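Local coordinates for protein bacillaene synthase decarboxylase PksI (Bacillus subtilis, PDB 4Q1K) that decarboxylates a 3-methylglutaconyl group tethered to PksL to a 3-methylcrotonyl group, an intermediate step in the biosynthesis of the antibiotic bacillaene, at residues 247-250 and 251-255; 91-95 and 96-100; 48-51 and 52-56; 255-258 and 259-263. The protein carries 1 engineered substitution. One frame throughout, in Å; residues are numbered along the deposited sequence.

Contact 1. Residues 247-250 and 251-255. Engineered in segment 251-255: Ala251 (natural residue Lys).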
loop_
_atom_site.group_PDB
_atom_site.type_symbol
_atom_site.label_atom_id
_atom_site.label_comp_id
_atom_site.label_asym_id
_atom_site.label_seq_id
_atom_site.Cartn_x
_atom_site.Cartn_y
_atom_site.Cartn_z
ATOM N N MET B 247 -4.604 21.018 15.498
ATOM C CA MET B 247 -3.385 21.561 16.082
ATOM C C MET B 247 -2.492 22.192 15.016
ATOM O O MET B 247 -1.963 23.286 15.209
ATOM C CB MET B 247 -2.618 20.472 16.835
ATOM C CG MET B 247 -3.167 20.169 18.219
ATOM S SD MET B 247 -2.092 19.081 19.172
ATOM C CE MET B 247 -1.640 17.875 17.927
ATOM N N MET B 248 -2.325 21.500 13.891
ATOM C CA MET B 248 -1.487 22.012 12.801
ATOM C C MET B 248 -2.102 23.279 12.193
ATOM O O MET B 248 -1.364 24.206 11.799
ATOM C CB MET B 248 -1.212 20.904 11.738
ATOM C CG MET B 248 -0.338 19.779 12.288
ATOM S SD MET B 248 0.221 18.728 10.892
ATOM C CE MET B 248 -1.353 17.926 10.504
ATOM N N HIS B 249 -3.425 23.351 12.156
ATOM C CA HIS B 249 -4.107 24.525 11.618
ATOM C C HIS B 249 -3.806 25.679 12.589
ATOM O O HIS B 249 -3.615 26.836 12.168
ATOM C CB HIS B 249 -5.609 24.305 11.561
ATOM C CG HIS B 249 -6.096 23.691 10.268
ATOM N ND1 HIS B 249 -5.245 23.262 9.268
ATOM C CD2 HIS B 249 -7.340 23.514 9.795
ATOM C CE1 HIS B 249 -5.951 22.780 8.254
ATOM N NE2 HIS B 249 -7.226 22.941 8.537
ATOM N N GLU B 250 -3.822 25.351 13.880
ATOM C CA GLU B 250 -3.466 26.427 14.909
ATOM C C GLU B 250 -2.099 27.006 14.639
ATOM O O GLU B 250 -1.853 28.230 14.712
ATOM C CB GLU B 250 -3.527 25.792 16.321
ATOM C CG GLU B 250 -2.786 26.553 17.388
ATOM C CD GLU B 250 -3.765 27.386 18.152
ATOM O OE1 GLU B 250 -4.029 27.047 19.329
ATOM O OE2 GLU B 250 -4.319 28.332 17.546
ATOM N N ALA B 251 -1.180 26.159 14.242
ATOM C CA ALA B 251 0.158 26.614 14.035
ATOM C C ALA B 251 0.420 27.220 12.623
ATOM O O ALA B 251 1.442 27.849 12.417
ATOM C CB ALA B 251 1.080 25.442 14.280
ATOM N N THR B 252 -0.447 26.964 11.626
ATOM C CA THR B 252 -0.153 27.391 10.245
ATOM C C THR B 252 -1.220 28.308 9.593
ATOM O O THR B 252 -0.898 29.025 8.623
ATOM C CB THR B 252 0.167 26.133 9.294
ATOM O OG1 THR B 252 -0.996 25.298 9.155
ATOM C CG2 THR B 252 1.253 25.293 9.922
ATOM N N PHE B 253 -2.470 28.188 9.979
ATOM C CA PHE B 253 -3.542 28.818 9.226
ATOM C C PHE B 253 -3.631 30.331 9.440
ATOM O O PHE B 253 -4.159 31.038 8.649
ATOM C CB PHE B 253 -4.902 28.178 9.553
ATOM C CG PHE B 253 -5.794 27.936 8.367
ATOM C CD1 PHE B 253 -6.330 26.696 8.153
ATOM C CD2 PHE B 253 -6.115 28.930 7.493
ATOM C CE1 PHE B 253 -7.150 26.451 7.095
ATOM C CE2 PHE B 253 -6.937 28.689 6.431
ATOM C CZ PHE B 253 -7.474 27.450 6.236
ATOM N N HIS B 254 -3.140 30.809 10.545
ATOM C CA HIS B 254 -3.514 32.163 10.895
ATOM C C HIS B 254 -2.477 33.182 10.533
ATOM O O HIS B 254 -2.433 34.273 11.044
ATOM C CB HIS B 254 -3.942 32.209 12.340
ATOM C CG HIS B 254 -5.001 31.195 12.681
ATOM N ND1 HIS B 254 -6.196 31.196 12.125
ATOM C CD2 HIS B 254 -4.979 30.137 13.528
ATOM C CE1 HIS B 254 -6.903 30.193 12.598
ATOM N NE2 HIS B 254 -6.160 29.549 13.460
ATOM N N HIS B 255 -1.646 32.835 9.594
ATOM C CA HIS B 255 -0.574 33.717 9.281
ATOM C C HIS B 255 -1.007 34.628 8.203
ATOM O O HIS B 255 -1.745 34.240 7.342
ATOM C CB HIS B 255 0.633 32.967 8.835
ATOM C CG HIS B 255 1.299 32.210 9.911
ATOM N ND1 HIS B 255 2.002 32.790 10.840
ATOM C CD2 HIS B 255 1.376 30.868 10.147
ATOM C CE1 HIS B 255 2.510 31.873 11.646
ATOM N NE2 HIS B 255 2.126 30.696 11.219
HETATM O O HOH W 1 -1.104 29.992 12.539
#
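The ring of Phe253 comes edge-on to the imidazole of the active-site residue His249. It is a T-shaped pair, with ring planes at 89° and centroids 4.9 Å apart. Phe253 CD1 stands 3.6 Å above the centre of one face of the His249 ring. The same two residues are joined in the backbone: Phe253 N gives a fairly straight bond to His249 O (2.8 Å, 162° at the hydrogen). With chi1 at -90°, His249 CG is roughly anti to the carbonyl carbon, which puts the ring alongside Phe253.

These residues belong to the last turns of helix 220-252 in a crotonase-fold subunit, and to the bend that follows. Phe253 and Phe100 both meet the His249 ring, and Phe155 stacks on Phe253.

Ala251 is engineered; the natural residue is Lys. Ala251 N bonds to Met247 O at 3.1 Å, and its methyl CB lies near Met248 O. His255 NE2 bonds back to Ala251 O at 3.2 Å. Thr252 OG1 gives a bond to Met248 O (2.9 Å) from above the carbonyl plane, and it also bonds to Thr156 N.

Glu250 is exposed. Its CB packs against the amide of Ala251. Its carboxylate comes near the His254 ring, with Glu250 OE2 4.5 Å from His254 CD2. A water takes the N-H of His254 and donates to Glu250 O at 2.9 Å. The ring of His254 is tied elsewhere, through ND1 to Gln94 O. Met248 packs on His229 and Thr252 on Ser222, both of the second subunit.

Contact 2. Residues 91-95 and 96-100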
loop_
_atom_site.group_PDB
_atom_site.type_symbol
_atom_site.label_atom_id
_atom_site.label_comp_id
_atom_site.label_asym_id
_atom_site.label_seq_id
_atom_site.Cartn_x
_atom_site.Cartn_y
_atom_site.Cartn_z
ATOM N N LEU B 91 -11.151 31.816 4.114
ATOM C CA LEU B 91 -10.689 33.084 4.705
ATOM C C LEU B 91 -11.226 33.189 6.147
ATOM O O LEU B 91 -10.599 33.807 7.003
ATOM C CB LEU B 91 -11.242 34.313 3.893
ATOM C CG LEU B 91 -10.460 34.500 2.593
ATOM C CD1 LEU B 91 -11.083 35.440 1.576
ATOM C CD2 LEU B 91 -9.023 34.915 2.971
ATOM N N ARG B 92 -12.393 32.588 6.358
ATOM C CA ARG B 92 -13.045 32.566 7.655
ATOM C C ARG B 92 -12.205 31.771 8.638
ATOM O O ARG B 92 -12.012 32.195 9.778
ATOM C CB ARG B 92 -14.444 31.956 7.544
ATOM C CG ARG B 92 -15.405 32.763 6.685
ATOM C CD ARG B 92 -16.170 33.778 7.518
ATOM N NE ARG B 92 -17.224 33.153 8.313
ATOM C CZ ARG B 92 -18.253 32.490 7.797
ATOM N NH1 ARG B 92 -18.373 32.364 6.483
ATOM N NH2 ARG B 92 -19.166 31.952 8.596
ATOM N N ILE B 93 -11.698 30.620 8.205
ATOM C CA ILE B 93 -10.829 29.848 9.092
ATOM C C ILE B 93 -9.501 30.627 9.308
ATOM O O ILE B 93 -8.934 30.613 10.411
ATOM C CB ILE B 93 -10.478 28.434 8.492
ATOM C CG1 ILE B 93 -11.766 27.607 8.225
ATOM C CG2 ILE B 93 -9.528 27.730 9.455
ATOM C CD1 ILE B 93 -11.484 26.216 7.517
ATOM N N GLN B 94 -8.992 31.303 8.268
ATOM C CA GLN B 94 -7.704 32.019 8.425
ATOM C C GLN B 94 -7.896 33.089 9.518
ATOM O O GLN B 94 -7.028 33.253 10.393
ATOM C CB GLN B 94 -7.245 32.609 7.088
ATOM C CG GLN B 94 -5.849 33.234 7.062
ATOM C CD GLN B 94 -5.737 34.613 7.675
ATOM O OE1 GLN B 94 -6.747 35.322 7.815
ATOM N NE2 GLN B 94 -4.521 34.965 8.132
ATOM N N GLN B 95 -9.062 33.745 9.487
ATOM C CA GLN B 95 -9.389 34.800 10.460
ATOM C C GLN B 95 -9.626 34.267 11.888
ATOM O O GLN B 95 -9.729 35.056 12.826
ATOM C CB GLN B 95 -10.629 35.547 10.025
ATOM C CG GLN B 95 -10.492 36.560 8.907
ATOM C CD GLN B 95 -11.836 37.229 8.695
ATOM O OE1 GLN B 95 -12.338 37.898 9.597
ATOM N NE2 GLN B 95 -12.469 36.979 7.541
ATOM N N GLY B 96 -9.695 32.947 12.070
ATOM C CA GLY B 96 -10.036 32.333 13.305
ATOM C C GLY B 96 -11.535 32.396 13.581
ATOM O O GLY B 96 -11.975 32.126 14.695
ATOM N N LEU B 97 -12.364 32.759 12.610
ATOM C CA LEU B 97 -13.837 32.755 12.919
ATOM C C LEU B 97 -14.473 31.318 12.982
ATOM O O LEU B 97 -15.470 31.051 13.683
ATOM C CB LEU B 97 -14.570 33.615 11.873
ATOM C CG LEU B 97 -14.192 35.077 11.808
ATOM C CD1 LEU B 97 -14.697 35.647 10.507
ATOM C CD2 LEU B 97 -14.946 35.735 12.987
ATOM N N THR B 98 -13.882 30.371 12.266
ATOM C CA THR B 98 -14.465 29.055 12.119
ATOM C C THR B 98 -13.284 28.084 12.051
ATOM O O THR B 98 -12.118 28.510 11.905
ATOM C CB THR B 98 -15.242 28.959 10.766
ATOM O OG1 THR B 98 -14.354 29.236 9.664
ATOM C CG2 THR B 98 -16.394 29.978 10.689
ATOM N N LYS B 99 -13.583 26.804 12.242
ATOM C CA LYS B 99 -12.609 25.718 12.117
ATOM C C LYS B 99 -13.202 24.677 11.143
ATOM O O LYS B 99 -14.443 24.648 10.934
ATOM C CB LYS B 99 -12.301 25.076 13.463
ATOM C CG LYS B 99 -12.229 25.985 14.667
ATOM C CD LYS B 99 -11.628 25.240 15.851
ATOM C CE LYS B 99 -12.425 23.996 16.203
ATOM N NZ LYS B 99 -13.775 24.300 16.766
ATOM N N PHE B 100 -12.348 23.837 10.536
ATOM C CA PHE B 100 -12.859 22.909 9.484
ATOM C C PHE B 100 -13.823 21.885 10.045
ATOM O O PHE B 100 -14.655 21.353 9.329
ATOM C CB PHE B 100 -11.661 22.243 8.716
ATOM C CG PHE B 100 -11.040 21.048 9.426
ATOM C CD1 PHE B 100 -11.657 19.814 9.383
ATOM C CD2 PHE B 100 -9.763 21.128 10.034
ATOM C CE1 PHE B 100 -11.045 18.698 10.013
ATOM C CE2 PHE B 100 -9.160 20.026 10.620
ATOM C CZ PHE B 100 -9.818 18.802 10.646
HETATM O O HOH W 2 -9.661 28.589 13.123
#
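A Schellman motif ends helix 87-94 of the crotonase fold, and Gly96 is the residue with which the chain leaves the helix. Its phi is positive (77°), a conformation that favours glycine. Two bonds into the last turn define the motif. Gly96 N bonds to Ile93 O at 3.0 Å, and Leu97 N bonds to Arg92 O at 2.9 Å.

The chain then runs back past the last turn, and Thr98 crosses Ile93 at about a right angle. The hydroxyl of Thr98 is flanked by its own backbone N and carbonyl carbon (chi1 58°). This turns Thr98 OG1 to 3.4 Å from Ile93 CG1. Thr98 O meets Ile93 CA in a CA-H...O contact of 3.4 Å. A water donates to Thr98 O and, weakly, to Ile93 O.

On the solvent side, the folded chain of Arg92 crosses Leu97, with Arg92 CD 3.8 Å from Leu97 CD1. Leu97 CD1 also lies 3.4 Å from Gln95 OE1.

Gln94 NE2 hydrogen-bonds to His255 O. Phe100 follows the turn and packs on Ile242, Glu245 and Leu246 of helix 220-252. The branch of Ile93 that extends toward Phe100 ends in CD1, and Ile93 CD1 lies 4.2 Å from Phe100 CB.

Contact 3. Residues 48-51 and 52-56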
loop_
_atom_site.group_PDB
_atom_site.type_symbol
_atom_site.label_atom_id
_atom_site.label_comp_id
_atom_site.label_asym_id
_atom_site.label_seq_id
_atom_site.Cartn_x
_atom_site.Cartn_y
_atom_site.Cartn_z
ATOM N N PHE B 48 -17.995 23.933 -1.233
ATOM C CA PHE B 48 -18.773 23.754 -0.010
ATOM C C PHE B 48 -19.404 25.062 0.410
ATOM O O PHE B 48 -19.063 25.645 1.485
ATOM C CB PHE B 48 -17.860 23.189 1.110
ATOM C CG PHE B 48 -17.449 21.743 0.904
ATOM C CD1 PHE B 48 -18.327 20.796 0.395
ATOM C CD2 PHE B 48 -16.188 21.334 1.299
ATOM C CE1 PHE B 48 -17.924 19.457 0.304
ATOM C CE2 PHE B 48 -15.748 19.987 1.173
ATOM C CZ PHE B 48 -16.601 19.066 0.646
ATOM N N SER B 49 -20.288 25.528 -0.443
ATOM C CA SER B 49 -21.158 26.704 -0.098
ATOM C C SER B 49 -22.030 26.307 1.135
ATOM O O SER B 49 -22.170 25.120 1.498
ATOM C CB SER B 49 -22.011 27.001 -1.314
ATOM O OG SER B 49 -22.946 25.928 -1.456
ATOM N N GLN B 50 -22.635 27.282 1.820
ATOM C CA GLN B 50 -23.538 26.934 2.944
ATOM C C GLN B 50 -24.685 26.051 2.442
ATOM O O GLN B 50 -25.079 25.085 3.126
ATOM C CB GLN B 50 -24.160 28.236 3.593
ATOM C CG GLN B 50 -24.821 27.916 4.935
ATOM C CD GLN B 50 -23.811 27.287 5.897
ATOM O OE1 GLN B 50 -22.776 27.885 6.190
ATOM N NE2 GLN B 50 -24.054 26.054 6.329
ATOM N N GLU B 51 -25.143 26.287 1.202
ATOM C CA GLU B 51 -26.307 25.523 0.682
ATOM C C GLU B 51 -25.880 24.040 0.453
ATOM O O GLU B 51 -26.620 23.079 0.818
ATOM C CB GLU B 51 -26.813 26.119 -0.612
ATOM C CG GLU B 51 -27.534 27.487 -0.424
ATOM C CD GLU B 51 -26.550 28.680 -0.327
ATOM O OE1 GLU B 51 -25.312 28.600 -0.699
ATOM O OE2 GLU B 51 -27.003 29.752 0.182
ATOM N N LEU B 52 -24.715 23.880 -0.163
ATOM C CA LEU B 52 -24.221 22.513 -0.472
ATOM C C LEU B 52 -23.958 21.811 0.816
ATOM O O LEU B 52 -24.258 20.624 0.962
ATOM C CB LEU B 52 -22.971 22.513 -1.409
ATOM C CG LEU B 52 -22.531 21.072 -1.815
ATOM C CD1 LEU B 52 -23.629 20.330 -2.606
ATOM C CD2 LEU B 52 -21.265 21.154 -2.691
ATOM N N THR B 53 -23.371 22.513 1.763
ATOM C CA THR B 53 -23.061 21.924 3.067
ATOM C C THR B 53 -24.363 21.429 3.754
ATOM O O THR B 53 -24.466 20.242 4.171
ATOM C CB THR B 53 -22.361 22.996 3.950
ATOM O OG1 THR B 53 -21.092 23.288 3.352
ATOM C CG2 THR B 53 -22.174 22.482 5.406
ATOM N N ASP B 54 -25.368 22.307 3.880
ATOM C CA ASP B 54 -26.644 21.904 4.489
ATOM C C ASP B 54 -27.335 20.758 3.703
ATOM O O ASP B 54 -27.866 19.823 4.316
ATOM C CB ASP B 54 -27.661 23.062 4.507
ATOM C CG ASP B 54 -27.237 24.268 5.365
ATOM O OD1 ASP B 54 -26.390 24.105 6.264
ATOM O OD2 ASP B 54 -27.817 25.377 5.117
ATOM N N ASP B 55 -27.390 20.859 2.370
ATOM C CA ASP B 55 -28.092 19.860 1.548
ATOM C C ASP B 55 -27.361 18.494 1.586
ATOM O O ASP B 55 -28.033 17.460 1.604
ATOM C CB ASP B 55 -28.278 20.314 0.090
ATOM C CG ASP B 55 -29.386 21.336 -0.080
ATOM O OD1 ASP B 55 -29.944 21.802 0.967
ATOM O OD2 ASP B 55 -29.678 21.660 -1.269
ATOM N N LEU B 56 -26.020 18.482 1.634
ATOM C CA LEU B 56 -25.343 17.195 1.809
ATOM C C LEU B 56 -25.653 16.512 3.130
ATOM O O LEU B 56 -25.807 15.280 3.183
ATOM C CB LEU B 56 -23.827 17.316 1.646
ATOM C CG LEU B 56 -23.376 17.296 0.214
ATOM C CD1 LEU B 56 -21.920 17.805 0.202
ATOM C CD2 LEU B 56 -23.499 15.885 -0.402
#
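Ser49 OG accepts from Leu52 N at 3.0 Å, with an angle of 162° at the hydrogen. Ser49 is the N-cap of helix 50-65, and this is its capping bond. A chi1 of 69° aims the hydroxyl at the first turn. Ser49 O is gripped twice by Thr53. Thr53 N reaches Ser49 O at 2.9 Å and Thr53 OG1 reaches it at 2.8 Å, from opposite faces of the carbonyl plane. Both oxygens of Ser49 are thus used at the start of the helix.

One residue on, Gln50 reaches over to Asp54. Its CG is anti to the backbone N, and the chain bends at chi2 (58°). This brings Gln50 NE2 to 3.0 Å from Asp54 OD1. The acceptor lies in the amide plane, but the donor stands above the carboxylate plane.

The apolar side is made by Phe48, Leu52 and Leu56. Phe48 CD1 lies 4.3 Å from Leu52 CD2, and Phe48 CE1 is equally far from Leu56 CD1. Both methyls meet the ring obliquely.

In the second shell, Asp41 OD2 is hydrogen-bonded to Ser49 OG and probably fixes the direction of the hydroxyl. Asp55 takes the backbone N-H groups of His22 and Val24. Helix 50-65 is the connection of a beta-alpha-beta crossover between strands 34-39 and 71-75. Leu52 and Leu56 rest on Val25 of strand 25-31, and Leu56 also rests on Val37 and Met39 of strand 34-39.

Contact 4. Residues 255-258 and 259-263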
loop_
_atom_site.group_PDB
_atom_site.type_symbol
_atom_site.label_atom_id
_atom_site.label_comp_id
_atom_site.label_asym_id
_atom_site.label_seq_id
_atom_site.Cartn_x
_atom_site.Cartn_y
_atom_site.Cartn_z
ATOM N N HIS B 255 -1.646 32.835 9.594
ATOM C CA HIS B 255 -0.574 33.717 9.281
ATOM C C HIS B 255 -1.007 34.628 8.203
ATOM O O HIS B 255 -1.745 34.240 7.342
ATOM C CB HIS B 255 0.633 32.967 8.835
ATOM C CG HIS B 255 1.299 32.210 9.911
ATOM N ND1 HIS B 255 2.002 32.790 10.840
ATOM C CD2 HIS B 255 1.376 30.868 10.147
ATOM C CE1 HIS B 255 2.510 31.873 11.646
ATOM N NE2 HIS B 255 2.126 30.696 11.219
ATOM N N GLU B 256 -0.572 35.877 8.240
ATOM C CA GLU B 256 -1.013 36.804 7.210
ATOM C C GLU B 256 -0.757 36.267 5.788
ATOM O O GLU B 256 -1.514 36.550 4.844
ATOM C CB GLU B 256 -0.321 38.187 7.394
ATOM C CG GLU B 256 -0.752 39.161 6.292
ATOM C CD GLU B 256 -2.192 39.681 6.470
ATOM O OE1 GLU B 256 -2.708 39.699 7.597
ATOM O OE2 GLU B 256 -2.821 40.092 5.477
ATOM N N GLU B 257 0.343 35.545 5.573
ATOM C CA GLU B 257 0.612 35.106 4.217
ATOM C C GLU B 257 -0.395 34.056 3.731
ATOM O O GLU B 257 -0.557 33.851 2.501
ATOM C CB GLU B 257 2.040 34.643 4.067
ATOM C CG GLU B 257 2.312 33.321 4.692
ATOM C CD GLU B 257 3.614 32.766 4.167
ATOM O OE1 GLU B 257 4.442 32.487 5.042
ATOM O OE2 GLU B 257 3.803 32.656 2.914
ATOM N N VAL B 258 -1.121 33.444 4.659
ATOM C CA VAL B 258 -2.176 32.456 4.248
ATOM C C VAL B 258 -3.329 33.258 3.607
ATOM O O VAL B 258 -3.843 32.904 2.535
ATOM C CB VAL B 258 -2.679 31.619 5.451
ATOM C CG1 VAL B 258 -3.941 30.840 5.068
ATOM C CG2 VAL B 258 -1.571 30.631 5.863
ATOM N N LYS B 259 -3.692 34.388 4.240
ATOM C CA LYS B 259 -4.703 35.277 3.676
ATOM C C LYS B 259 -4.291 35.702 2.274
ATOM O O LYS B 259 -5.097 35.730 1.343
ATOM C CB LYS B 259 -4.878 36.508 4.646
ATOM C CG LYS B 259 -5.970 37.478 4.231
ATOM C CD LYS B 259 -5.985 38.635 5.229
ATOM C CE LYS B 259 -7.068 39.630 4.869
ATOM N NZ LYS B 259 -7.298 40.664 5.947
ATOM N N SER B 260 -3.035 36.110 2.113
ATOM C CA SER B 260 -2.549 36.572 0.811
ATOM C C SER B 260 -2.654 35.475 -0.225
ATOM O O SER B 260 -3.038 35.742 -1.351
ATOM C CB SER B 260 -1.058 36.935 0.877
ATOM O OG SER B 260 -0.935 38.024 1.736
ATOM N N ARG B 261 -2.234 34.268 0.143
ATOM C CA ARG B 261 -2.333 33.139 -0.851
ATOM C C ARG B 261 -3.776 32.760 -1.217
ATOM O O ARG B 261 -4.060 32.441 -2.356
ATOM C CB ARG B 261 -1.582 31.892 -0.368
ATOM C CG ARG B 261 -0.080 32.144 -0.224
ATOM C CD ARG B 261 0.480 31.066 0.682
ATOM N NE ARG B 261 1.924 31.205 0.904
ATOM C CZ ARG B 261 2.831 30.454 0.311
ATOM N NH1 ARG B 261 2.430 29.448 -0.498
ATOM N NH2 ARG B 261 4.153 30.670 0.570
ATOM N N ILE B 262 -4.671 32.744 -0.232
ATOM C CA ILE B 262 -6.072 32.439 -0.544
ATOM C C ILE B 262 -6.622 33.497 -1.466
ATOM O O ILE B 262 -7.358 33.201 -2.394
ATOM C CB ILE B 262 -6.961 32.357 0.721
ATOM C CG1 ILE B 262 -6.481 31.220 1.638
ATOM C CG2 ILE B 262 -8.439 32.230 0.391
ATOM C CD1 ILE B 262 -7.171 31.222 3.002
ATOM N N LYS B 263 -6.328 34.766 -1.185
ATOM C CA LYS B 263 -6.873 35.795 -2.047
ATOM C C LYS B 263 -6.222 35.805 -3.357
ATOM O O LYS B 263 -6.905 36.037 -4.358
ATOM C CB LYS B 263 -6.714 37.169 -1.384
ATOM C CG LYS B 263 -7.744 37.319 -0.299
ATOM C CD LYS B 263 -7.919 38.771 0.030
ATOM C CE LYS B 263 -7.124 39.102 1.253
ATOM N NZ LYS B 263 -7.501 40.478 1.715
#
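This is a local contact between successive turns of helix 256-265, the C-terminal helix of the crotonase-fold subunit, with His255 at its N-cap. An i to i+4 salt bridge marks its outer side. Arg261 NE and Arg261 NH2 each lie 3.1 Å from Glu257 OE2. Both come from the same face of the carboxylate plane. The oxygen lies in the guanidinium plane, and the two flat groups are turned 51° apart. Glu257 CG stands between its own backbone N and carbonyl carbon (chi1 74°), and the extended chain beyond it runs alongside Arg261. Glu257 OE2 accepts from both nitrogens, which should restrict the turning of the guanidinium.

In the backbone, Arg261 N bonds to Glu257 O at 2.9 Å. Ile262 N bonds to Val258 O at 2.9 Å, and Ser260 N to Glu256 O at 3.2 Å. On the inner side, Val258 CG1 touches Ile262 CD1 at 3.9 Å. The bent chain of Glu256 comes against the extended chain of Lys259, with Glu256 OE2 3.5 Å from Lys259 CD. The charged ends of this pair stay beyond salt-bridge distance.

Arg261 NH2 has a further partner, Glu217 O of the second subunit, and Arg261 also packs on Pro219 there. The salt bridge therefore borders the trimer interface. On the buried side, Val258 and Ile262 lie against helix 87-94, Val258 on Gln94 and Ile262 on Leu90 and Leu91.

Overall arrangement
From the N terminus the order is contact 3, contact 2, contact 1 and contact 4. Each is local, so none encloses another and none crosses. Contact 3 starts helix 50-65 beside the six-stranded sheet and stands apart, about 17 Å from contact 2 between centres. Contact 2 closes the turn that ends helix 87-94. Contact 1 lies at the end of helix 220-252, and contact 4 follows it directly, sharing His255. These last three meet round Gln94, which ties helix 87-94 to the bend between helices 220-252 and 256-265. Contacts 1 and 4 also touch the second subunit.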